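Local atomic coordinates of Xcc_ctr_pt (Xanthomonas campestris pv. campestris, PDB entry 6NJW), a protein that probably cleaves DNA as a class 2 OLD family nuclease, with this chain forming its C-terminal part, which carries the metal-binding Toprim domain. Residues L25-A30 against G57-T62; E31-P36 against F193-A198; P76-T81 against E215-A220. All blocks are in the same frame, centred on the assembly; numbering follows the deposited sequence.

Contact 1: residues L25-A30 against G57-T62; sequences LVEGDA and GGTNFT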
ATOM      1  N   LEU A  25       4.762   2.891  -5.735  1.00 31.70           N
ATOM      2  CA  LEU A  25       4.228   1.750  -6.477  1.00 35.43           C
ATOM      3  C   LEU A  25       3.423   0.873  -5.533  1.00 31.81           C
ATOM      4  O   LEU A  25       3.940   0.456  -4.487  1.00 31.80           O
ATOM      5  CB  LEU A  25       5.364   0.934  -7.108  1.00 30.65           C
ATOM      6  CG  LEU A  25       6.204   1.670  -8.145  1.00 32.83           C
ATOM      7  CD1 LEU A  25       7.423   0.794  -8.508  1.00 34.08           C
ATOM      8  CD2 LEU A  25       5.331   1.965  -9.361  1.00 37.66           C
ATOM      9  N   VAL A  26       2.169   0.594  -5.906  1.00 32.94           N
ATOM     10  CA  VAL A  26       1.237  -0.179  -5.096  1.00 35.77           C
ATOM     11  C   VAL A  26       0.593  -1.250  -5.976  1.00 35.36           C
ATOM     12  O   VAL A  26       0.644  -1.187  -7.202  1.00 35.40           O
ATOM     13  CB  VAL A  26       0.163   0.727  -4.452  1.00 33.82           C
ATOM     14  CG1 VAL A  26       0.855   1.848  -3.614  1.00 35.50           C
ATOM     15  CG2 VAL A  26      -0.731   1.322  -5.503  1.00 35.06           C
ATOM     16  N   GLU A  27      -0.025  -2.245  -5.332  1.00 36.52           N
ATOM     17  CA  GLU A  27      -0.543  -3.389  -6.079  1.00 39.36           C
ATOM     18  C   GLU A  27      -1.869  -3.094  -6.773  1.00 43.36           C
ATOM     19  O   GLU A  27      -2.100  -3.562  -7.890  1.00 40.95           O
ATOM     20  CB  GLU A  27      -0.713  -4.592  -5.153  1.00 38.26           C
ATOM     21  CG  GLU A  27       0.598  -5.204  -4.670  1.00 39.64           C
ATOM     22  CD  GLU A  27       0.342  -6.430  -3.793  1.00 47.57           C
ATOM     23  OE1 GLU A  27      -0.810  -6.914  -3.788  1.00 48.56           O
ATOM     24  OE2 GLU A  27       1.279  -6.904  -3.118  1.00 46.44           O
ATOM     25  N   GLY A  28      -2.765  -2.353  -6.131  1.00 43.13           N
ATOM     26  CA  GLY A  28      -4.089  -2.205  -6.697  1.00 42.14           C
ATOM     27  C   GLY A  28      -4.819  -0.937  -6.315  1.00 49.99           C
ATOM     28  O   GLY A  28      -4.224   0.021  -5.794  1.00 39.40           O
ATOM     29  N   ASP A  29      -6.134  -0.940  -6.548  1.00 43.81           N
ATOM     30  CA  ASP A  29      -6.914   0.285  -6.439  1.00 43.36           C
ATOM     31  C   ASP A  29      -7.148   0.691  -4.998  1.00 42.73           C
ATOM     32  O   ASP A  29      -7.308   1.883  -4.727  1.00 45.11           O
ATOM     33  CB  ASP A  29      -8.261   0.132  -7.147  1.00 49.89           C
ATOM     34  CG  ASP A  29      -8.164   0.402  -8.625  1.00 54.11           C
ATOM     35  OD1 ASP A  29      -7.102   0.891  -9.055  1.00 54.64           O
ATOM     36  OD2 ASP A  29      -9.145   0.126  -9.356  1.00 65.54           O
ATOM     37  N   ALA A  30      -7.184  -0.269  -4.068  1.00 42.60           N
ATOM     38  CA  ALA A  30      -7.417   0.080  -2.671  1.00 40.62           C
ATOM     39  C   ALA A  30      -6.281   0.943  -2.135  1.00 46.59           C
ATOM     40  O   ALA A  30      -6.517   2.008  -1.559  1.00 41.24           O
ATOM     41  CB  ALA A  30      -7.589  -1.179  -1.824  1.00 43.04           C
ATOM     42  N   GLY A  57      -1.296  -2.901 -10.872  1.00 45.44           N
ATOM     43  CA  GLY A  57      -2.370  -3.813 -11.228  1.00 52.34           C
ATOM     44  C   GLY A  57      -2.025  -5.276 -11.025  1.00 50.25           C
ATOM     45  O   GLY A  57      -2.261  -6.106 -11.904  1.00 48.84           O
ATOM     46  N   GLY A  58      -1.485  -5.610  -9.878  1.00 46.76           N
ATOM     47  CA  GLY A  58      -1.040  -6.962  -9.623  1.00 46.86           C
ATOM     48  C   GLY A  58       0.183  -6.937  -8.727  1.00 50.48           C
ATOM     49  O   GLY A  58       0.347  -6.028  -7.914  1.00 45.88           O
ATOM     50  N   THR A  59       1.042  -7.941  -8.896  1.00 42.05           N
ATOM     51  CA  THR A  59       2.208  -8.085  -8.035  1.00 46.40           C
ATOM     52  C   THR A  59       3.512  -8.063  -8.816  1.00 47.32           C
ATOM     53  O   THR A  59       4.567  -8.351  -8.244  1.00 47.99           O
ATOM     54  CB  THR A  59       2.118  -9.369  -7.198  1.00 54.40           C
ATOM     55  OG1 THR A  59       2.034 -10.504  -8.067  1.00 49.86           O
ATOM     56  CG2 THR A  59       0.882  -9.346  -6.292  1.00 50.92           C
ATOM     57  N   ASN A  60       3.478  -7.722 -10.097  1.00 43.90           N
ATOM     58  CA  ASN A  60       4.695  -7.678 -10.889  1.00 46.52           C
ATOM     59  C   ASN A  60       5.202  -6.243 -10.889  1.00 43.29           C
ATOM     60  O   ASN A  60       4.785  -5.430 -11.713  1.00 39.43           O
ATOM     61  CB  ASN A  60       4.464  -8.181 -12.307  1.00 42.45           C
ATOM     62  CG  ASN A  60       5.752  -8.258 -13.088  1.00 45.02           C
ATOM     63  OD1 ASN A  60       6.841  -8.164 -12.513  1.00 48.96           O
ATOM     64  ND2 ASN A  60       5.645  -8.421 -14.401  1.00 52.23           N
ATOM     65  N   PHE A  61       6.126  -5.945  -9.976  1.00 40.80           N
ATOM     66  CA  PHE A  61       6.727  -4.625  -9.883  1.00 43.20           C
ATOM     67  C   PHE A  61       7.928  -4.454 -10.803  1.00 40.83           C
ATOM     68  O   PHE A  61       8.379  -3.324 -11.010  1.00 35.56           O
ATOM     69  CB  PHE A  61       7.137  -4.345  -8.424  1.00 34.45           C
ATOM     70  CG  PHE A  61       5.960  -4.120  -7.507  1.00 34.27           C
ATOM     71  CD1 PHE A  61       5.393  -2.865  -7.389  1.00 31.91           C
ATOM     72  CD2 PHE A  61       5.407  -5.169  -6.796  1.00 39.76           C
ATOM     73  CE1 PHE A  61       4.304  -2.650  -6.559  1.00 33.98           C
ATOM     74  CE2 PHE A  61       4.313  -4.977  -5.961  1.00 41.87           C
ATOM     75  CZ  PHE A  61       3.751  -3.708  -5.839  1.00 35.48           C
ATOM     76  N   THR A  62       8.437  -5.535 -11.388  1.00 36.48           N
ATOM     77  CA  THR A  62       9.709  -5.450 -12.103  1.00 38.99           C
ATOM     78  C   THR A  62       9.711  -4.455 -13.265  1.00 37.54           C
ATOM     79  O   THR A  62      10.685  -3.691 -13.385  1.00 39.60           O
ATOM     80  CB  THR A  62      10.107  -6.858 -12.567  1.00 41.49           C
ATOM     81  OG1 THR A  62      10.054  -7.731 -11.437  1.00 39.92           O
ATOM     82  CG2 THR A  62      11.516  -6.852 -13.100  1.00 39.10           C
TER

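Contact 2: residues E31-P36 against F193-A198; sequences ERFIVP and FAQALA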
ATOM      1  N   GLU A  31      -5.037   0.502  -2.342  1.00 44.65           N
ATOM      2  CA  GLU A  31      -3.875   1.295  -1.951  1.00 42.14           C
ATOM      3  C   GLU A  31      -3.787   2.588  -2.736  1.00 42.72           C
ATOM      4  O   GLU A  31      -3.319   3.609  -2.210  1.00 40.29           O
ATOM      5  CB  GLU A  31      -2.600   0.490  -2.165  1.00 33.99           C
ATOM      6  CG  GLU A  31      -2.539  -0.788  -1.345  1.00 47.23           C
ATOM      7  CD  GLU A  31      -3.194  -2.007  -2.010  1.00 47.33           C
ATOM      8  OE1 GLU A  31      -3.143  -3.093  -1.398  1.00 55.34           O
ATOM      9  OE2 GLU A  31      -3.764  -1.896  -3.118  1.00 45.36           O
ATOM     10  N   ARG A  32      -4.221   2.565  -3.994  1.00 36.55           N
ATOM     11  CA  ARG A  32      -4.145   3.756  -4.833  1.00 39.12           C
ATOM     12  C   ARG A  32      -4.894   4.924  -4.216  1.00 43.29           C
ATOM     13  O   ARG A  32      -4.493   6.083  -4.393  1.00 40.17           O
ATOM     14  CB  ARG A  32      -4.696   3.433  -6.221  1.00 45.21           C
ATOM     15  CG  ARG A  32      -4.921   4.604  -7.166  1.00 48.84           C
ATOM     16  CD  ARG A  32      -5.356   4.040  -8.559  1.00 52.79           C
ATOM     17  NE  ARG A  32      -5.995   5.021  -9.432  1.00 54.06           N
ATOM     18  CZ  ARG A  32      -7.089   4.776 -10.148  1.00 60.36           C
ATOM     19  NH1 ARG A  32      -7.674   3.586 -10.080  1.00 59.54           N
ATOM     20  NH2 ARG A  32      -7.604   5.716 -10.926  1.00 65.35           N
ATOM     21  N   PHE A  33      -5.972   4.650  -3.488  1.00 37.12           N
ATOM     22  CA  PHE A  33      -6.725   5.717  -2.848  1.00 39.43           C
ATOM     23  C   PHE A  33      -6.471   5.829  -1.357  1.00 39.60           C
ATOM     24  O   PHE A  33      -6.552   6.936  -0.813  1.00 43.53           O
ATOM     25  CB  PHE A  33      -8.223   5.530  -3.109  1.00 43.10           C
ATOM     26  CG  PHE A  33      -8.583   5.635  -4.554  1.00 44.86           C
ATOM     27  CD1 PHE A  33      -8.504   6.861  -5.209  1.00 47.58           C
ATOM     28  CD2 PHE A  33      -8.978   4.512  -5.271  1.00 47.29           C
ATOM     29  CE1 PHE A  33      -8.830   6.965  -6.557  1.00 53.21           C
ATOM     30  CE2 PHE A  33      -9.300   4.603  -6.617  1.00 49.93           C
ATOM     31  CZ  PHE A  33      -9.226   5.834  -7.265  1.00 51.55           C
ATOM     32  N   ILE A  34      -6.127   4.735  -0.683  1.00 33.52           N
ATOM     33  CA  ILE A  34      -5.921   4.796   0.762  1.00 34.70           C
ATOM     34  C   ILE A  34      -4.566   5.420   1.102  1.00 38.41           C
ATOM     35  O   ILE A  34      -4.444   6.178   2.067  1.00 34.64           O
ATOM     36  CB  ILE A  34      -6.066   3.383   1.357  1.00 40.50           C
ATOM     37  CG1 ILE A  34      -7.546   3.011   1.494  1.00 46.24           C
ATOM     38  CG2 ILE A  34      -5.426   3.287   2.712  1.00 44.31           C
ATOM     39  CD1 ILE A  34      -8.258   3.820   2.569  1.00 49.29           C
ATOM     40  N   VAL A  35      -3.526   5.115   0.325  1.00 35.97           N
ATOM     41  CA  VAL A  35      -2.194   5.632   0.641  1.00 35.49           C
ATOM     42  C   VAL A  35      -2.145   7.155   0.599  1.00 35.68           C
ATOM     43  O   VAL A  35      -1.594   7.758   1.541  1.00 39.56           O
ATOM     44  CB  VAL A  35      -1.140   4.962  -0.253  1.00 40.87           C
ATOM     45  CG1 VAL A  35       0.207   5.675  -0.154  1.00 35.12           C
ATOM     46  CG2 VAL A  35      -0.975   3.497   0.147  1.00 37.19           C
ATOM     47  N   PRO A  36      -2.690   7.844  -0.414  1.00 36.39           N
ATOM     48  CA  PRO A  36      -2.692   9.318  -0.355  1.00 41.97           C
ATOM     49  C   PRO A  36      -3.506   9.881   0.798  1.00 41.72           C
ATOM     50  O   PRO A  36      -3.161  10.943   1.321  1.00 37.26           O
ATOM     51  CB  PRO A  36      -3.294   9.750  -1.700  1.00 43.75           C
ATOM     52  CG  PRO A  36      -3.266   8.533  -2.584  1.00 39.39           C
ATOM     53  CD  PRO A  36      -3.207   7.335  -1.704  1.00 37.51           C
ATOM     54  N   PHE A 193     -14.666   1.199  -2.672  1.00 38.43           N
ATOM     55  CA  PHE A 193     -14.661   1.044  -1.220  1.00 37.70           C
ATOM     56  C   PHE A 193     -13.593   1.915  -0.568  1.00 40.65           C
ATOM     57  O   PHE A 193     -13.850   2.577   0.444  1.00 38.61           O
ATOM     58  CB  PHE A 193     -14.434  -0.426  -0.856  1.00 36.91           C
ATOM     59  CG  PHE A 193     -14.444  -0.674   0.610  1.00 41.85           C
ATOM     60  CD1 PHE A 193     -15.644  -0.766   1.291  1.00 45.65           C
ATOM     61  CD2 PHE A 193     -13.259  -0.795   1.317  1.00 41.83           C
ATOM     62  CE1 PHE A 193     -15.659  -0.984   2.651  1.00 44.46           C
ATOM     63  CE2 PHE A 193     -13.265  -1.003   2.675  1.00 43.92           C
ATOM     64  CZ  PHE A 193     -14.463  -1.100   3.350  1.00 44.93           C
ATOM     65  N   ALA A 194     -12.376   1.904  -1.117  1.00 42.71           N
ATOM     66  CA  ALA A 194     -11.282   2.659  -0.503  1.00 41.78           C
ATOM     67  C   ALA A 194     -11.548   4.161  -0.545  1.00 43.86           C
ATOM     68  O   ALA A 194     -11.239   4.880   0.413  1.00 43.73           O
ATOM     69  CB  ALA A 194      -9.960   2.333  -1.200  1.00 43.94           C
ATOM     70  N   GLN A 195     -12.134   4.651  -1.640  1.00 39.27           N
ATOM     71  CA  GLN A 195     -12.454   6.072  -1.733  1.00 46.67           C
ATOM     72  C   GLN A 195     -13.483   6.487  -0.686  1.00 46.28           C
ATOM     73  O   GLN A 195     -13.376   7.562  -0.082  1.00 43.40           O
ATOM     74  CB  GLN A 195     -12.967   6.393  -3.132  1.00 46.07           C
ATOM     75  CG  GLN A 195     -11.908   6.361  -4.211  1.00 49.45           C
ATOM     76  CD  GLN A 195     -12.500   6.651  -5.578  1.00 54.40           C
ATOM     77  OE1 GLN A 195     -13.134   5.789  -6.182  1.00 54.30           O
ATOM     78  NE2 GLN A 195     -12.323   7.877  -6.056  1.00 59.68           N
ATOM     79  N   ALA A 196     -14.497   5.647  -0.463  1.00 41.12           N
ATOM     80  CA  ALA A 196     -15.495   5.924   0.564  1.00 39.23           C
ATOM     81  C   ALA A 196     -14.912   5.807   1.961  1.00 42.33           C
ATOM     82  O   ALA A 196     -15.395   6.461   2.889  1.00 42.84           O
ATOM     83  CB  ALA A 196     -16.685   4.969   0.403  1.00 41.36           C
ATOM     84  N   LEU A 197     -13.873   4.988   2.140  1.00 43.86           N
ATOM     85  CA  LEU A 197     -13.260   4.869   3.457  1.00 37.69           C
ATOM     86  C   LEU A 197     -12.245   5.978   3.721  1.00 43.31           C
ATOM     87  O   LEU A 197     -12.009   6.325   4.884  1.00 40.81           O
ATOM     88  CB  LEU A 197     -12.582   3.504   3.598  1.00 39.86           C
ATOM     89  CG  LEU A 197     -12.007   3.137   4.972  1.00 44.87           C
ATOM     90  CD1 LEU A 197     -13.101   3.092   6.030  1.00 46.29           C
ATOM     91  CD2 LEU A 197     -11.262   1.817   4.914  1.00 41.99           C
ATOM     92  N   ALA A 198     -11.642   6.530   2.665  1.00 43.07           N
ATOM     93  CA  ALA A 198     -10.521   7.459   2.821  1.00 41.53           C
ATOM     94  C   ALA A 198     -10.798   8.626   3.764  1.00 45.60           C
ATOM     95  O   ALA A 198      -9.919   8.927   4.591  1.00 41.05           O
ATOM     96  CB  ALA A 198     -10.087   7.971   1.437  1.00 40.50           C
TER

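Contact 3: residues P76-T81 against E215-A220; sequences PHVILT and EHIRDA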
ATOM      1  N   PRO A  76      13.359   8.496  -7.820  1.00 36.79           N
ATOM      2  CA  PRO A  76      13.109   7.886  -6.504  1.00 38.20           C
ATOM      3  C   PRO A  76      11.729   7.235  -6.448  1.00 29.66           C
ATOM      4  O   PRO A  76      10.733   7.804  -6.893  1.00 32.81           O
ATOM      5  CB  PRO A  76      13.206   9.073  -5.535  1.00 43.69           C
ATOM      6  CG  PRO A  76      13.911  10.160  -6.288  1.00 41.79           C
ATOM      7  CD  PRO A  76      13.623   9.946  -7.737  1.00 36.00           C
ATOM      8  N   HIS A  77      11.670   6.024  -5.890  1.00 31.53           N
ATOM      9  CA  HIS A  77      10.403   5.326  -5.815  1.00 32.96           C
ATOM     10  C   HIS A  77      10.423   4.381  -4.623  1.00 32.27           C
ATOM     11  O   HIS A  77      11.476   4.048  -4.086  1.00 36.89           O
ATOM     12  CB  HIS A  77      10.114   4.544  -7.102  1.00 35.38           C
ATOM     13  CG  HIS A  77      11.148   3.507  -7.387  1.00 33.77           C
ATOM     14  ND1 HIS A  77      12.363   3.817  -7.958  1.00 34.61           N
ATOM     15  CD2 HIS A  77      11.181   2.179  -7.120  1.00 36.19           C
ATOM     16  CE1 HIS A  77      13.095   2.717  -8.048  1.00 35.87           C
ATOM     17  NE2 HIS A  77      12.402   1.711  -7.546  1.00 38.03           N
ATOM     18  N   VAL A  78       9.230   3.956  -4.214  1.00 31.19           N
ATOM     19  CA  VAL A  78       9.065   2.996  -3.134  1.00 33.85           C
ATOM     20  C   VAL A  78       8.081   1.929  -3.603  1.00 32.99           C
ATOM     21  O   VAL A  78       7.379   2.104  -4.590  1.00 34.28           O
ATOM     22  CB  VAL A  78       8.574   3.671  -1.835  1.00 31.49           C
ATOM     23  CG1 VAL A  78       9.644   4.620  -1.304  1.00 33.00           C
ATOM     24  CG2 VAL A  78       7.257   4.428  -2.085  1.00 32.09           C
ATOM     25  N   ILE A  79       8.022   0.816  -2.875  1.00 30.92           N
ATOM     26  CA  ILE A  79       7.078  -0.259  -3.173  1.00 33.69           C
ATOM     27  C   ILE A  79       6.317  -0.624  -1.906  1.00 33.10           C
ATOM     28  O   ILE A  79       6.907  -0.711  -0.827  1.00 34.11           O
ATOM     29  CB  ILE A  79       7.801  -1.509  -3.732  1.00 34.58           C
ATOM     30  CG1 ILE A  79       8.199  -1.292  -5.192  1.00 35.95           C
ATOM     31  CG2 ILE A  79       6.931  -2.766  -3.589  1.00 33.85           C
ATOM     32  CD1 ILE A  79       9.196  -2.349  -5.714  1.00 34.68           C
ATOM     33  N   LEU A  80       5.018  -0.866  -2.048  1.00 35.62           N
ATOM     34  CA  LEU A  80       4.165  -1.413  -1.000  1.00 35.01           C
ATOM     35  C   LEU A  80       3.572  -2.705  -1.534  1.00 36.56           C
ATOM     36  O   LEU A  80       2.869  -2.690  -2.552  1.00 35.31           O
ATOM     37  CB  LEU A  80       3.041  -0.433  -0.630  1.00 32.63           C
ATOM     38  CG  LEU A  80       3.554   0.864  -0.006  1.00 35.21           C
ATOM     39  CD1 LEU A  80       2.500   1.962   0.006  1.00 37.28           C
ATOM     40  CD2 LEU A  80       3.963   0.511   1.402  1.00 41.16           C
ATOM     41  N   THR A  81       3.837  -3.816  -0.855  1.00 35.01           N
ATOM     42  CA  THR A  81       3.338  -5.094  -1.352  1.00 43.28           C
ATOM     43  C   THR A  81       3.035  -6.005  -0.170  1.00 45.62           C
ATOM     44  O   THR A  81       3.469  -5.750   0.958  1.00 40.32           O
ATOM     45  CB  THR A  81       4.341  -5.739  -2.321  1.00 41.83           C
ATOM     46  OG1 THR A  81       3.709  -6.815  -3.040  1.00 41.06           O
ATOM     47  CG2 THR A  81       5.558  -6.243  -1.581  1.00 42.42           C
ATOM     48  N   GLU A 215       7.418   7.921   4.419  1.00 34.41           N
ATOM     49  CA  GLU A 215       8.579   8.620   4.970  1.00 36.55           C
ATOM     50  C   GLU A 215       9.825   8.388   4.117  1.00 39.57           C
ATOM     51  O   GLU A 215      10.649   9.296   3.947  1.00 37.09           O
ATOM     52  CB  GLU A 215       8.806   8.166   6.410  1.00 34.37           C
ATOM     53  CG  GLU A 215       7.632   8.533   7.350  1.00 37.53           C
ATOM     54  CD  GLU A 215       7.857   8.113   8.809  1.00 44.34           C
ATOM     55  OE1 GLU A 215       8.589   7.135   9.047  1.00 41.65           O
ATOM     56  OE2 GLU A 215       7.273   8.753   9.709  1.00 43.72           O
ATOM     57  N   HIS A 216       9.966   7.189   3.547  1.00 34.86           N
ATOM     58  CA  HIS A 216      11.123   6.916   2.701  1.00 32.38           C
ATOM     59  C   HIS A 216      11.122   7.819   1.471  1.00 33.38           C
ATOM     60  O   HIS A 216      12.140   8.441   1.153  1.00 34.57           O
ATOM     61  CB  HIS A 216      11.140   5.444   2.276  1.00 29.09           C
ATOM     62  CG  HIS A 216      12.384   5.052   1.537  1.00 34.02           C
ATOM     63  ND1 HIS A 216      13.439   4.406   2.145  1.00 39.54           N
ATOM     64  CD2 HIS A 216      12.759   5.247   0.247  1.00 32.51           C
ATOM     65  CE1 HIS A 216      14.406   4.210   1.264  1.00 35.36           C
ATOM     66  NE2 HIS A 216      14.019   4.712   0.104  1.00 32.17           N
ATOM     67  N   ILE A 217       9.983   7.915   0.772  1.00 33.35           N
ATOM     68  CA  ILE A 217       9.956   8.699  -0.464  1.00 33.93           C
ATOM     69  C   ILE A 217      10.006  10.189  -0.153  1.00 40.48           C
ATOM     70  O   ILE A 217      10.629  10.970  -0.885  1.00 35.16           O
ATOM     71  CB  ILE A 217       8.734   8.333  -1.333  1.00 32.16           C
ATOM     72  CG1 ILE A 217       8.848   8.961  -2.735  1.00 38.63           C
ATOM     73  CG2 ILE A 217       7.421   8.757  -0.720  1.00 32.62           C
ATOM     74  CD1 ILE A 217      10.071   8.467  -3.501  1.00 44.02           C
ATOM     75  N   ARG A 218       9.355  10.606   0.936  1.00 35.60           N
ATOM     76  CA  ARG A 218       9.456  11.999   1.376  1.00 36.92           C
ATOM     77  C   ARG A 218      10.905  12.367   1.679  1.00 36.01           C
ATOM     78  O   ARG A 218      11.393  13.431   1.268  1.00 37.27           O
ATOM     79  CB  ARG A 218       8.559  12.207   2.604  1.00 32.81           C
ATOM     80  CG  ARG A 218       8.459  13.652   3.140  1.00 33.46           C
ATOM     81  CD  ARG A 218       9.614  14.076   4.088  1.00 36.68           C
ATOM     82  NE  ARG A 218      10.055  13.045   5.028  1.00 35.27           N
ATOM     83  CZ  ARG A 218       9.384  12.704   6.119  1.00 38.26           C
ATOM     84  NH1 ARG A 218       8.234  13.308   6.397  1.00 37.17           N
ATOM     85  NH2 ARG A 218       9.859  11.764   6.929  1.00 37.61           N
ATOM     86  N   ASP A 219      11.614  11.492   2.391  1.00 37.69           N
ATOM     87  CA  ASP A 219      13.006  11.761   2.722  1.00 36.23           C
ATOM     88  C   ASP A 219      13.845  11.927   1.462  1.00 42.45           C
ATOM     89  O   ASP A 219      14.647  12.862   1.362  1.00 41.00           O
ATOM     90  CB  ASP A 219      13.571  10.638   3.589  1.00 40.45           C
ATOM     91  CG  ASP A 219      13.130  10.729   5.038  1.00 43.37           C
ATOM     92  OD1 ASP A 219      12.334  11.632   5.385  1.00 41.20           O
ATOM     93  OD2 ASP A 219      13.579   9.883   5.839  1.00 44.75           O
ATOM     94  N   ALA A 220      13.657  11.041   0.482  1.00 37.69           N
ATOM     95  CA  ALA A 220      14.453  11.102  -0.740  1.00 42.27           C
ATOM     96  C   ALA A 220      14.220  12.405  -1.497  1.00 46.17           C
ATOM     97  O   ALA A 220      15.165  13.014  -2.012  1.00 43.73           O
ATOM     98  CB  ALA A 220      14.125   9.907  -1.636  1.00 42.71           C
TER

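Contact 1: residues L25-A30 against G57-T62
Glu27 lays the aliphatic part of its side chain against the rim of the Phe61 ring, where its CG lies 3.7 Å from Phe61 CZ, near the ring plane. The two side chains cross at about a right angle. CD stands anti to CA (chi2 -178°), which sends it on beyond the ring edge; the carboxylate plane is turned 57° from that of the phenyl group. There it meets the methyl of Thr59, whose CG2 is 3.9 Å from Glu27 OE1. The backbones are tied as well: Gly58 N donates to Glu27 O over 2.9 Å. A CA-H...O contact of 3.3 Å from Glu27 CA to Gly58 O flanks this bond. Glu27 comes directly after strand 22-26, the place of the acidic residue of a Toprim fold. Its side chain is about 4 Å from that of Asp82, at the end of strand 77-82, and Thr59 lies near Asp84, two residues on. Glu27, Asp82 and Asp84 have all been seen to bind magnesium in this protein, although here the ion lies about 5 Å from the side chain of Glu27 and is not held by it. Asp82 N donates to Glu27 OE2, and Thr81 OG1, unusually close, is a probable second partner; together they would hold the carboxylate beside the metal site. Farther back along the strand, Leu25 CB packs on Phe61 CE1 at 3.8 Å, and Val26 N lies in the ring plane at its edge. Ile79, Thr81 and, from helix 93-104, Val100 also touch Phe61. Beyond the ring, Asn60 OD1 accepts from Thr62 N, capping helix 62-68.

Contact 2: residues E31-P36 against F193-A198
Two nearly parallel helices pack side by side here, joining helix 29-41, the first helix of the Toprim region, to helix 190-197 from the helical C-terminal half. The axes of the segments approach to 8.2 Å at an angle of 17°, and no hydrogen bond links them, so the contact rests on apolar and aromatic packing. Phe33 and Gln195 carry its outer part. Gln195 CG sits over one face of the Phe33 ring, 3.5 Å from the centroid, in a CH-pi contact. From there the chain continues extended, and the amide is stacked on the same ring with the two planes only 15° apart. Its nitrogen reaches the rim, with Gln195 NE2 3.6 Å from Phe33 CE1. Gln195 CG is anti to its own carbonyl carbon (chi1 -72°), which brings this methylene over the phenyl group. The inner part is built round Ala194, whose small side chain is met by two neighbours of helix 29-41. Its CB lies 3.7 Å from Ile34 CG1, and Phe33 CB approaches the same methyl at 4.1 Å. Ile34 then extends across the interface, its CD1 coming within 4.3 Å of Leu197 CD2 and close to the backbone of Ala198. Behind this surface, Phe193 packs on helices 134-154 and 178-188, while Val35, on helix 29-41, touches Ile210 and Leu214 of helix 208-226. The arrangement is that of a helix flanking the central sheet of an alpha/beta Toprim fold, packed in turn against a cluster of C-terminal helices.

Contact 3: residues P76-T81 against E215-A220
Helix against sheet is the theme of this contact: helix 208-226 lies over strand 77-82, an inner strand of the four-stranded parallel Toprim sheet. Strand and helix segments run antiparallel, their axes 179° apart in direction and 8.0 Å apart at the closest point. Val78 projects toward the helix and is met by two successive residues. Its CG1 lies 3.8 Å from Ile217 CB and 3.5 Å from His216 CD2, the methyl approaching the imidazole obliquely. His216 CB points toward the strand and, with CG anti to the backbone N (chi1 -173°), the ring runs alongside Val78 and meets it with CD2; its side chain also touches Phe128 of the adjoining strand 127-130. Just before the strand, Ile217 CD1 rests on Pro76, 3.8 Å from Pro76 CB and 3.5 Å from Pro76 O. Ala220, later in the helix, adds its CB at 4.1 Å from Pro76 CB. Farther along, Leu80 continues the same packing onto Tyr209 and Ala213. Because the two elements run in opposite directions, the end of the strand and the start of the helix come together, and there Asp82 and Tyr209 bind the magnesium ion, at the edge of the Toprim sheet where metal sites of this fold lie.

The three contacts lie at increasing distance from the magnesium ion, which is about 5 Å from the side chain of Glu27 in contact 1, about 9 Å from that of Ile34 in contact 2 and about 11 Å from that of Val78 in contact 3. Contacts 1 and 3, with centres 15 Å apart, share the sheet, where Leu25 N lies 3.0 Å from Val78 O between neighbouring strands. Contacts 1 and 2 share helix 29-41, and Ala30 O touches Ala194 CB at 3.5 Å. Contacts 2 and 3 have centres 18 Å apart and meet through Val35 CG2 and Leu80 CD1, 3.8 Å apart, where helix 29-41 packs on the sheet.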